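Local atomic coordinates of ribose-phosphate pyrophosphokinase (PDB entry 7PN0), a protein that catalyses the transfer of a diphosphate group from ATP to ribose 5-phosphate, giving phosphoribosyl pyrophosphate, the activated ribose used in nucleotide biosynthesis. Residues A[90-98]-A[128-137]; A[120-128]-A[286-297]. All coordinates share one frame; numbering follows the deposited sequence.

Interaction 1: A[90-98]-A[128-137]. With ADP (adenosine-5'-diphosphate), chain C.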
loop_
_atom_site.group_PDB
_atom_site.type_symbol
_atom_site.label_atom_id
_atom_site.label_comp_id
_atom_site.label_asym_id
_atom_site.label_seq_id
_atom_site.Cartn_x
_atom_site.Cartn_y
_atom_site.Cartn_z
ATOM N N TYR A 90 -19.296 -18.844 -8.398
ATOM C CA TYR A 90 -20.416 -18.201 -7.680
ATOM C C TYR A 90 -19.874 -17.385 -6.504
ATOM O O TYR A 90 -19.401 -17.964 -5.562
ATOM C CB TYR A 90 -21.437 -19.201 -7.172
ATOM C CG TYR A 90 -22.542 -18.608 -6.320
ATOM C CD1 TYR A 90 -23.239 -17.479 -6.724
ATOM C CD2 TYR A 90 -22.848 -19.136 -5.075
ATOM C CE1 TYR A 90 -24.220 -16.902 -5.917
ATOM C CE2 TYR A 90 -23.831 -18.588 -4.260
ATOM C CZ TYR A 90 -24.510 -17.457 -4.680
ATOM O OH TYR A 90 -25.505 -16.936 -3.909
ATOM N N PHE A 91 -20.039 -16.077 -6.586
ATOM C CA PHE A 91 -19.581 -15.118 -5.562
ATOM C C PHE A 91 -20.828 -14.677 -4.793
ATOM O O PHE A 91 -21.435 -13.668 -5.160
ATOM C CB PHE A 91 -18.831 -13.951 -6.190
ATOM C CG PHE A 91 -18.277 -12.984 -5.187
ATOM C CD1 PHE A 91 -17.833 -13.408 -3.932
ATOM C CD2 PHE A 91 -18.222 -11.634 -5.463
ATOM C CE1 PHE A 91 -17.289 -12.523 -3.022
ATOM C CE2 PHE A 91 -17.689 -10.745 -4.533
ATOM C CZ PHE A 91 -17.206 -11.191 -3.328
ATOM N N SER A 92 -21.203 -15.482 -3.798
ATOM C CA SER A 92 -22.472 -15.288 -3.032
ATOM C C SER A 92 -22.494 -13.884 -2.432
ATOM O O SER A 92 -23.582 -13.247 -2.390
ATOM C CB SER A 92 -22.613 -16.339 -1.976
ATOM O OG SER A 92 -21.654 -16.196 -0.926
ATOM N N TYR A 93 -21.348 -13.428 -1.920
ATOM C CA TYR A 93 -21.314 -12.145 -1.185
ATOM C C TYR A 93 -21.480 -10.955 -2.127
ATOM O O TYR A 93 -21.569 -9.802 -1.594
ATOM C CB TYR A 93 -20.083 -12.021 -0.293
ATOM C CG TYR A 93 -20.154 -12.751 1.026
ATOM C CD1 TYR A 93 -20.878 -12.215 2.092
ATOM C CD2 TYR A 93 -19.508 -13.965 1.213
ATOM C CE1 TYR A 93 -20.935 -12.837 3.327
ATOM C CE2 TYR A 93 -19.556 -14.604 2.440
ATOM C CZ TYR A 93 -20.251 -14.032 3.501
ATOM O OH TYR A 93 -20.328 -14.679 4.689
ATOM N N ALA A 94 -21.629 -11.163 -3.438
ATOM C CA ALA A 94 -21.998 -10.054 -4.348
ATOM C C ALA A 94 -23.357 -9.491 -3.890
ATOM O O ALA A 94 -23.667 -8.366 -4.231
ATOM C CB ALA A 94 -22.017 -10.478 -5.803
ATOM N N ARG A 95 -24.164 -10.234 -3.150
ATOM C CA ARG A 95 -25.473 -9.710 -2.684
ATOM C C ARG A 95 -25.257 -8.642 -1.610
ATOM O O ARG A 95 -26.156 -7.882 -1.351
ATOM C CB ARG A 95 -26.337 -10.829 -2.117
ATOM C CG ARG A 95 -26.745 -11.830 -3.170
ATOM C CD ARG A 95 -27.636 -12.965 -2.689
ATOM N NE ARG A 95 -28.875 -12.470 -2.092
ATOM C CZ ARG A 95 -29.796 -13.259 -1.534
ATOM N NH1 ARG A 95 -29.614 -14.578 -1.516
ATOM N NH2 ARG A 95 -30.863 -12.705 -0.985
ATOM N N SER A 96 -24.112 -8.666 -0.949
ATOM C CA SER A 96 -23.770 -7.729 0.150
ATOM C C SER A 96 -23.031 -6.551 -0.467
ATOM O O SER A 96 -21.805 -6.385 -0.210
ATOM C CB SER A 96 -22.940 -8.413 1.208
ATOM O OG SER A 96 -23.650 -9.479 1.820
ATOM N N ASP A 97 -23.758 -5.771 -1.268
ATOM C CA ASP A 97 -23.136 -4.834 -2.235
ATOM C C ASP A 97 -23.498 -3.383 -1.896
ATOM O O ASP A 97 -23.110 -2.511 -2.643
ATOM C CB ASP A 97 -23.540 -5.217 -3.661
ATOM C CG ASP A 97 -25.033 -5.069 -3.929
ATOM O OD1 ASP A 97 -25.796 -4.908 -2.928
ATOM O OD2 ASP A 97 -25.393 -4.940 -5.106
ATOM N N LYS A 98 -24.236 -3.135 -0.818
ATOM C CA LYS A 98 -24.647 -1.758 -0.481
ATOM C C LYS A 98 -24.769 -1.618 1.034
ATOM O O LYS A 98 -24.951 -2.630 1.767
ATOM C CB LYS A 98 -25.961 -1.438 -1.186
ATOM C CG LYS A 98 -27.142 -2.235 -0.685
ATOM C CD LYS A 98 -28.443 -1.934 -1.418
ATOM C CE LYS A 98 -28.452 -2.372 -2.856
ATOM N NZ LYS A 98 -28.301 -3.835 -2.961
ATOM N N LEU A 128 -22.327 -11.940 -11.578
ATOM C CA LEU A 128 -22.338 -11.181 -10.293
ATOM C C LEU A 128 -23.748 -10.695 -10.002
ATOM O O LEU A 128 -24.465 -10.347 -10.941
ATOM C CB LEU A 128 -21.393 -9.999 -10.371
ATOM C CG LEU A 128 -19.936 -10.407 -10.387
ATOM C CD1 LEU A 128 -19.087 -9.221 -10.750
ATOM C CD2 LEU A 128 -19.529 -10.999 -9.045
ATOM N N HIS A 129 -24.149 -10.751 -8.744
ATOM C CA HIS A 129 -25.498 -10.336 -8.291
ATOM C C HIS A 129 -25.800 -8.917 -8.772
ATOM O O HIS A 129 -26.922 -8.659 -9.232
ATOM C CB HIS A 129 -25.587 -10.419 -6.769
ATOM C CG HIS A 129 -26.893 -9.897 -6.279
ATOM N ND1 HIS A 129 -28.092 -10.580 -6.524
ATOM C CD2 HIS A 129 -27.215 -8.741 -5.647
ATOM C CE1 HIS A 129 -29.085 -9.866 -6.006
ATOM N NE2 HIS A 129 -28.574 -8.750 -5.447
ATOM N N SER A 130 -24.822 -8.018 -8.687
ATOM C CA SER A 130 -24.946 -6.662 -9.260
ATOM C C SER A 130 -23.682 -6.355 -10.043
ATOM O O SER A 130 -22.592 -6.724 -9.622
ATOM C CB SER A 130 -25.267 -5.645 -8.214
ATOM O OG SER A 130 -24.127 -5.326 -7.386
ATOM N N PRO A 131 -23.794 -5.640 -11.170
ATOM C CA PRO A 131 -22.611 -5.335 -11.969
ATOM C C PRO A 131 -21.656 -4.335 -11.301
ATOM O O PRO A 131 -20.468 -4.365 -11.612
ATOM C CB PRO A 131 -23.244 -4.779 -13.241
ATOM C CG PRO A 131 -24.487 -4.073 -12.730
ATOM C CD PRO A 131 -25.039 -5.060 -11.729
ATOM N N GLN A 132 -22.138 -3.543 -10.345
ATOM C CA GLN A 132 -21.271 -2.585 -9.602
ATOM C C GLN A 132 -20.222 -3.339 -8.788
ATOM O O GLN A 132 -19.172 -2.755 -8.492
ATOM C CB GLN A 132 -22.090 -1.688 -8.681
ATOM C CG GLN A 132 -22.937 -0.690 -9.422
ATOM C CD GLN A 132 -24.256 -1.238 -9.908
ATOM O OE1 GLN A 132 -24.660 -2.375 -9.640
ATOM N NE2 GLN A 132 -24.957 -0.382 -10.604
ATOM N N VAL A 133 -20.447 -4.629 -8.492
ATOM C CA VAL A 133 -19.460 -5.407 -7.680
ATOM C C VAL A 133 -18.107 -5.490 -8.427
ATOM O O VAL A 133 -17.058 -5.640 -7.767
ATOM C CB VAL A 133 -19.990 -6.808 -7.321
ATOM C CG1 VAL A 133 -18.908 -7.713 -6.762
ATOM C CG2 VAL A 133 -21.161 -6.713 -6.367
ATOM N N HIS A 134 -18.091 -5.424 -9.744
ATOM C CA HIS A 134 -16.849 -5.361 -10.531
ATOM C C HIS A 134 -15.925 -4.252 -9.998
ATOM O O HIS A 134 -14.700 -4.470 -9.869
ATOM C CB HIS A 134 -17.181 -5.160 -12.003
ATOM C CG HIS A 134 -16.123 -5.590 -12.970
ATOM N ND1 HIS A 134 -14.790 -5.195 -12.904
ATOM C CD2 HIS A 134 -16.250 -6.296 -14.124
ATOM C CE1 HIS A 134 -14.149 -5.636 -13.987
ATOM N NE2 HIS A 134 -15.030 -6.348 -14.732
ATOM N N GLY A 135 -16.503 -3.116 -9.639
ATOM C CA GLY A 135 -15.760 -1.928 -9.168
ATOM C C GLY A 135 -15.316 -2.019 -7.721
ATOM O O GLY A 135 -14.603 -1.141 -7.304
ATOM N N PHE A 136 -15.626 -3.112 -7.035
ATOM C CA PHE A 136 -15.117 -3.376 -5.671
ATOM C C PHE A 136 -13.702 -3.972 -5.768
ATOM O O PHE A 136 -13.002 -3.981 -4.759
ATOM C CB PHE A 136 -16.029 -4.334 -4.911
ATOM C CG PHE A 136 -17.412 -3.808 -4.584
ATOM C CD1 PHE A 136 -17.775 -2.487 -4.777
ATOM C CD2 PHE A 136 -18.330 -4.630 -3.969
ATOM C CE1 PHE A 136 -19.044 -2.043 -4.435
ATOM C CE2 PHE A 136 -19.592 -4.178 -3.618
ATOM C CZ PHE A 136 -19.954 -2.891 -3.869
ATOM N N PHE A 137 -13.282 -4.438 -6.942
ATOM C CA PHE A 137 -11.948 -5.027 -7.183
ATOM C C PHE A 137 -11.032 -3.983 -7.801
ATOM O O PHE A 137 -11.424 -3.263 -8.706
ATOM C CB PHE A 137 -12.019 -6.281 -8.059
ATOM C CG PHE A 137 -12.697 -7.446 -7.406
ATOM C CD1 PHE A 137 -14.065 -7.607 -7.503
ATOM C CD2 PHE A 137 -11.973 -8.359 -6.663
ATOM C CE1 PHE A 137 -14.702 -8.660 -6.865
ATOM C CE2 PHE A 137 -12.616 -9.406 -6.028
ATOM C CZ PHE A 137 -13.971 -9.554 -6.126
HETATM P PB ADP C . -31.465 -7.440 -3.995
HETATM O O1B ADP C . -31.544 -7.048 -5.477
HETATM O O2B ADP C . -30.042 -7.553 -3.499
HETATM O O3B ADP C . -32.330 -8.605 -3.556
HETATM P PA ADP C . -31.827 -5.835 -1.790
HETATM O O1A ADP C . -30.416 -5.343 -1.687
HETATM O O2A ADP C . -32.919 -4.959 -1.275
HETATM O O3A ADP C . -32.148 -6.168 -3.309
HETATM O "O5'" ADP C . -31.943 -7.329 -1.160
HETATM C "C5'" ADP C . -30.898 -7.850 -0.284
HETATM C "C4'" ADP C . -31.491 -8.656 0.858
HETATM O "O4'" ADP C . -30.676 -9.852 1.039
HETATM C "C3'" ADP C . -31.507 -7.978 2.238
HETATM O "O3'" ADP C . -31.466 -6.554 2.205
HETATM C "C2'" ADP C . -30.140 -8.366 2.790
HETATM O "O2'" ADP C . -30.150 -8.338 4.193
HETATM C "C1'" ADP C . -29.940 -9.772 2.230
HETATM N N9 ADP C . -28.539 -10.085 1.940
HETATM C C8 ADP C . -27.459 -9.223 1.925
HETATM N N7 ADP C . -26.311 -9.818 1.674
HETATM C C5 ADP C . -26.656 -11.153 1.530
HETATM C C6 ADP C . -25.896 -12.303 1.266
HETATM N N6 ADP C . -24.581 -12.265 1.053
HETATM N N1 ADP C . -26.541 -13.502 1.189
HETATM C C2 ADP C . -27.869 -13.508 1.367
HETATM N N3 ADP C . -28.686 -12.487 1.603
HETATM C C4 ADP C . -28.019 -11.327 1.697
HETATM O O HOH W 1 -23.361 -13.325 -7.566
#

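Interaction 2: A[120-128]-A[286-297]. With SO4 (sulfate ion), chain F.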
loop_
_atom_site.group_PDB
_atom_site.type_symbol
_atom_site.label_atom_id
_atom_site.label_comp_id
_atom_site.label_asym_id
_atom_site.label_seq_id
_atom_site.Cartn_x
_atom_site.Cartn_y
_atom_site.Cartn_z
ATOM N N ALA A 120 -4.192 -12.445 -4.724
ATOM C CA ALA A 120 -4.874 -12.665 -6.019
ATOM C C ALA A 120 -4.440 -11.585 -7.002
ATOM O O ALA A 120 -4.495 -10.416 -6.685
ATOM C CB ALA A 120 -6.363 -12.676 -5.854
ATOM N N ASP A 121 -4.146 -11.966 -8.226
ATOM C CA ASP A 121 -3.763 -10.994 -9.278
ATOM C C ASP A 121 -4.977 -10.655 -10.128
ATOM O O ASP A 121 -4.947 -9.633 -10.815
ATOM C CB ASP A 121 -2.626 -11.551 -10.120
ATOM C CG ASP A 121 -1.367 -11.776 -9.325
ATOM O OD1 ASP A 121 -0.929 -10.777 -8.646
ATOM O OD2 ASP A 121 -0.747 -12.868 -9.505
ATOM N N ARG A 122 -5.992 -11.506 -10.104
ATOM C CA ARG A 122 -7.104 -11.452 -11.062
ATOM C C ARG A 122 -8.236 -12.272 -10.489
ATOM O O ARG A 122 -8.006 -13.171 -9.670
ATOM C CB ARG A 122 -6.864 -12.099 -12.445
ATOM C CG ARG A 122 -5.536 -11.880 -13.129
ATOM C CD ARG A 122 -5.515 -12.634 -14.447
ATOM N NE ARG A 122 -6.618 -12.208 -15.292
ATOM C CZ ARG A 122 -6.672 -11.031 -15.929
ATOM N NH1 ARG A 122 -7.727 -10.737 -16.645
ATOM N NH2 ARG A 122 -5.652 -10.176 -15.906
ATOM N N VAL A 123 -9.429 -12.027 -11.007
ATOM C CA VAL A 123 -10.629 -12.821 -10.657
ATOM C C VAL A 123 -11.282 -13.194 -11.984
ATOM O O VAL A 123 -11.259 -12.377 -12.903
ATOM C CB VAL A 123 -11.620 -12.070 -9.741
ATOM C CG1 VAL A 123 -12.913 -12.803 -9.554
ATOM C CG2 VAL A 123 -11.015 -11.805 -8.392
ATOM N N LEU A 124 -11.849 -14.380 -12.020
ATOM C CA LEU A 124 -12.710 -14.902 -13.115
ATOM C C LEU A 124 -14.003 -15.360 -12.460
ATOM O O LEU A 124 -13.905 -16.201 -11.566
ATOM C CB LEU A 124 -12.017 -16.065 -13.849
ATOM C CG LEU A 124 -12.864 -16.760 -14.923
ATOM C CD1 LEU A 124 -13.320 -15.757 -15.961
ATOM C CD2 LEU A 124 -12.102 -17.944 -15.531
ATOM N N THR A 125 -15.144 -14.797 -12.865
ATOM C CA THR A 125 -16.415 -15.081 -12.176
ATOM C C THR A 125 -17.533 -15.082 -13.204
ATOM O O THR A 125 -17.305 -14.702 -14.338
ATOM C CB THR A 125 -16.627 -14.135 -10.983
ATOM O OG1 THR A 125 -17.758 -14.533 -10.219
ATOM C CG2 THR A 125 -16.814 -12.684 -11.361
ATOM N N MET A 126 -18.740 -15.380 -12.756
ATOM C CA MET A 126 -19.902 -15.444 -13.674
ATOM C C MET A 126 -21.109 -14.865 -12.951
ATOM O O MET A 126 -21.275 -15.128 -11.768
ATOM C CB MET A 126 -20.177 -16.868 -14.147
ATOM C CG MET A 126 -21.458 -17.009 -14.958
ATOM S SD MET A 126 -21.656 -18.721 -15.585
ATOM C CE MET A 126 -20.600 -18.671 -17.021
ATOM N N THR A 127 -21.924 -14.131 -13.675
ATOM C CA THR A 127 -23.207 -13.601 -13.166
ATOM C C THR A 127 -23.044 -13.049 -11.738
ATOM O O THR A 127 -23.699 -13.558 -10.778
ATOM C CB THR A 127 -24.321 -14.644 -13.292
ATOM O OG1 THR A 127 -24.331 -15.202 -14.612
ATOM C CG2 THR A 127 -25.666 -14.028 -12.970
ATOM N N LEU A 128 -22.327 -11.940 -11.578
ATOM C CA LEU A 128 -22.338 -11.181 -10.293
ATOM C C LEU A 128 -23.748 -10.695 -10.002
ATOM O O LEU A 128 -24.465 -10.347 -10.941
ATOM C CB LEU A 128 -21.393 -9.999 -10.371
ATOM C CG LEU A 128 -19.936 -10.407 -10.387
ATOM C CD1 LEU A 128 -19.087 -9.221 -10.750
ATOM C CD2 LEU A 128 -19.529 -10.999 -9.045
ATOM N N VAL A 286 -21.196 -25.034 -17.295
ATOM C CA VAL A 286 -20.392 -23.866 -17.732
ATOM C C VAL A 286 -18.916 -24.237 -17.620
ATOM O O VAL A 286 -18.083 -23.353 -17.825
ATOM C CB VAL A 286 -20.748 -22.600 -16.926
ATOM C CG1 VAL A 286 -22.121 -22.080 -17.317
ATOM C CG2 VAL A 286 -20.674 -22.850 -15.441
ATOM N N ALA A 287 -18.584 -25.495 -17.357
ATOM C CA ALA A 287 -17.164 -25.938 -17.377
ATOM C C ALA A 287 -16.493 -25.579 -18.706
ATOM O O ALA A 287 -15.377 -25.033 -18.732
ATOM C CB ALA A 287 -17.090 -27.423 -17.067
ATOM N N PRO A 288 -17.122 -25.809 -19.889
ATOM C CA PRO A 288 -16.467 -25.476 -21.149
ATOM C C PRO A 288 -16.230 -23.975 -21.348
ATOM O O PRO A 288 -15.222 -23.591 -21.871
ATOM C CB PRO A 288 -17.410 -26.000 -22.249
ATOM C CG PRO A 288 -18.238 -27.062 -21.512
ATOM C CD PRO A 288 -18.397 -26.529 -20.084
ATOM N N LEU A 289 -17.153 -23.150 -20.885
ATOM C CA LEU A 289 -16.990 -21.683 -21.001
ATOM C C LEU A 289 -15.904 -21.216 -20.038
ATOM O O LEU A 289 -15.057 -20.409 -20.440
ATOM C CB LEU A 289 -18.306 -20.973 -20.725
ATOM C CG LEU A 289 -18.243 -19.449 -20.881
ATOM C CD1 LEU A 289 -17.734 -19.040 -22.265
ATOM C CD2 LEU A 289 -19.581 -18.832 -20.584
ATOM N N PHE A 290 -15.875 -21.703 -18.803
ATOM C CA PHE A 290 -14.771 -21.283 -17.894
ATOM C C PHE A 290 -13.422 -21.745 -18.457
ATOM O O PHE A 290 -12.428 -21.002 -18.408
ATOM C CB PHE A 290 -14.999 -21.829 -16.486
ATOM C CG PHE A 290 -15.848 -20.929 -15.634
ATOM C CD1 PHE A 290 -17.232 -20.998 -15.653
ATOM C CD2 PHE A 290 -15.240 -20.042 -14.761
ATOM C CE1 PHE A 290 -18.000 -20.175 -14.842
ATOM C CE2 PHE A 290 -16.009 -19.254 -13.931
ATOM C CZ PHE A 290 -17.383 -19.298 -13.992
ATOM N N ALA A 291 -13.370 -22.970 -18.990
ATOM C CA ALA A 291 -12.121 -23.492 -19.590
ATOM C C ALA A 291 -11.665 -22.592 -20.751
ATOM O O ALA A 291 -10.481 -22.241 -20.800
ATOM C CB ALA A 291 -12.309 -24.916 -19.992
ATOM N N GLU A 292 -12.562 -22.175 -21.626
ATOM C CA GLU A 292 -12.233 -21.293 -22.759
ATOM C C GLU A 292 -11.732 -19.953 -22.210
ATOM O O GLU A 292 -10.771 -19.432 -22.767
ATOM C CB GLU A 292 -13.424 -21.099 -23.695
ATOM C CG GLU A 292 -13.053 -20.440 -25.014
ATOM C CD GLU A 292 -11.907 -21.123 -25.746
ATOM O OE1 GLU A 292 -11.862 -22.366 -25.719
ATOM O OE2 GLU A 292 -11.032 -20.406 -26.307
ATOM N N ALA A 293 -12.420 -19.373 -21.215
ATOM C CA ALA A 293 -11.985 -18.086 -20.615
ATOM C C ALA A 293 -10.565 -18.243 -20.041
ATOM O O ALA A 293 -9.680 -17.396 -20.312
ATOM C CB ALA A 293 -13.007 -17.669 -19.579
ATOM N N ILE A 294 -10.319 -19.310 -19.292
ATOM C CA ILE A 294 -8.990 -19.537 -18.669
ATOM C C ILE A 294 -7.968 -19.647 -19.798
ATOM O O ILE A 294 -6.908 -18.986 -19.700
ATOM C CB ILE A 294 -9.005 -20.722 -17.691
ATOM C CG1 ILE A 294 -9.819 -20.381 -16.439
ATOM C CG2 ILE A 294 -7.607 -21.174 -17.339
ATOM C CD1 ILE A 294 -10.193 -21.584 -15.596
ATOM N N TRP A 295 -8.265 -20.433 -20.842
ATOM C CA TRP A 295 -7.336 -20.593 -21.996
ATOM C C TRP A 295 -6.982 -19.199 -22.543
ATOM O O TRP A 295 -5.788 -18.888 -22.744
ATOM C CB TRP A 295 -7.950 -21.519 -23.055
ATOM C CG TRP A 295 -7.026 -21.713 -24.217
ATOM C CD1 TRP A 295 -7.214 -21.307 -25.506
ATOM C CD2 TRP A 295 -5.739 -22.350 -24.172
ATOM N NE1 TRP A 295 -6.139 -21.669 -26.271
ATOM C CE2 TRP A 295 -5.199 -22.268 -25.475
ATOM C CE3 TRP A 295 -4.967 -22.933 -23.150
ATOM C CZ2 TRP A 295 -3.929 -22.765 -25.777
ATOM C CZ3 TRP A 295 -3.704 -23.410 -23.448
ATOM C CH2 TRP A 295 -3.204 -23.340 -24.752
ATOM N N ARG A 296 -7.978 -18.339 -22.688
ATOM C CA ARG A 296 -7.791 -17.013 -23.312
ATOM C C ARG A 296 -7.082 -16.067 -22.338
ATOM O O ARG A 296 -6.207 -15.336 -22.786
ATOM C CB ARG A 296 -9.146 -16.479 -23.732
ATOM C CG ARG A 296 -9.682 -17.278 -24.894
ATOM C CD ARG A 296 -10.876 -16.643 -25.501
ATOM N NE ARG A 296 -11.419 -17.571 -26.494
ATOM C CZ ARG A 296 -12.196 -17.199 -27.481
ATOM N NH1 ARG A 296 -12.521 -15.930 -27.614
ATOM N NH2 ARG A 296 -12.656 -18.093 -28.333
ATOM N N ILE A 297 -7.381 -16.131 -21.048
ATOM C CA ILE A 297 -6.616 -15.324 -20.050
ATOM C C ILE A 297 -5.130 -15.687 -20.143
ATOM O O ILE A 297 -4.312 -14.795 -20.182
ATOM C CB ILE A 297 -7.177 -15.557 -18.631
ATOM C CG1 ILE A 297 -8.569 -14.968 -18.480
ATOM C CG2 ILE A 297 -6.246 -14.988 -17.585
ATOM C CD1 ILE A 297 -9.419 -15.561 -17.375
HETATM S S SO4 F . -25.502 -12.381 -16.748
HETATM O O1 SO4 F . -24.877 -11.743 -17.880
HETATM O O2 SO4 F . -25.014 -13.743 -16.684
HETATM O O3 SO4 F . -26.975 -12.402 -16.914
HETATM O O4 SO4 F . -25.141 -11.706 -15.548
#

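Interaction 1: A[90-98]-A[128-137]
The ADP pocket of this PRPP synthetase is built where two loops meet, after strands 83-88 and 122-126, and Arg95 and His129 join them beside the nucleotide. Arg95 CG lies over one face of the imidazole, a CH-pi contact 3.8 Å from the His129 ring centroid and 16° off its normal. The Arg95 side chain bends at chi3 (58°), which lays the guanidinium over the N3 side of the adenine face, with ADP N3 above the guanidinium centre; Glu220 takes NH1 in a salt bridge. With CG anti to the backbone N (chi1 175°), His129 sends NE2 to the beta-phosphate, 2.7 Å from ADP O2B; this bond and that of ND1 to Asp219 together set the ring's rotation. Ser96 OG donates to ADP N7, and Asn36 of the third subunit also bonds the nucleotide.

Away from the nucleotide, Ala94 CB sits 3.6 Å from His129 N, and Leu128 CD2 and Val133 CG1 reach the edge of the Phe91 ring. Asp97 divides its carboxylate: Lys98 NZ, which also bonds ADP O1A, uses the syn lone pair of OD1, whereas Asp97 OD2 accepts from Gln132 of the second subunit and, through its anti lone pair, from Ser130 OG at 2.6 Å.

Interaction 2: A[120-128]-A[286-297]
An apolar helix-on-sheet contact joins strand 122-126, inside the five-stranded parallel sheet of the N-terminal half, to helix 287-299 from the far end of the chain. Leu124 and Phe290 lie at its middle, their side chains running alongside one another and pointing opposite ways. Strand 122-126 and the 287-297 part of the helix run nearly antiparallel, at 155°, their axes approaching to 10.1 Å, a spacing filled by side chains from alternate strand residues, Arg122, Leu124 and Met126.

Chi1 of Leu124 (175°) turns the branch away from its own backbone N and holds both methyls against the helix. CD1 lies 4.1 Å from Ala293 CB, while CD2 meets Phe290 CD2 at 3.9 Å and presses on Ile294 CG1 at 3.5 Å, closer than usual for two carbons; Ile297 CD1 closes the group from the next turn. Replacing Leu124 by an alanine would probably open a gap between Phe290, Ala293, Ile294 and Ile297 and leave the Phe290 ring freer to shift.

Met126 is extended as far as its sulfur and bends at chi3 (-81°), bringing CE 3.7 Å from Leu289 CD2 and equally near Val286 CG1, which it meets tip to tip. Its SD stands 5.3 Å from the Phe290 ring centroid, an oblique Met-aromatic contact, and CB touches Phe290 CZ. At the other end, Ile297 CG2 packs 3.6 Å from Arg122 NE; the guanidinium goes on to Asp142 and to Ser80 of the fourth subunit. Phe290 also rests on Ile18 of helix 12-21. Helices 12-21 and 287-299 thus cover one face of the parallel sheet, as in the PRTase-like alpha/beta fold, the second of them coming back from the C-terminal half.

In the fold
Both contacts are largely buried and involve the same parallel sheet, but at different places. Strand 122-126 leads directly into the loop of interaction 1, and Leu128 belongs to both. Interaction 2 lies against the strand itself and is almost wholly apolar, with Arg122 at its margin; interaction 1 gathers beyond the C-terminal ends of the strands, where an apolar base gives way to polar side chains that bind ADP and, through Asp97 and Gln132, reach a second subunit. Their centres are 16 Å apart, yet they touch: Phe137 CE2 packs on Val123 CG2 at 3.7 Å. Val123 and Thr125, which point away from helix 287-299, face interaction 1, while Leu124 and Met126 face the helix.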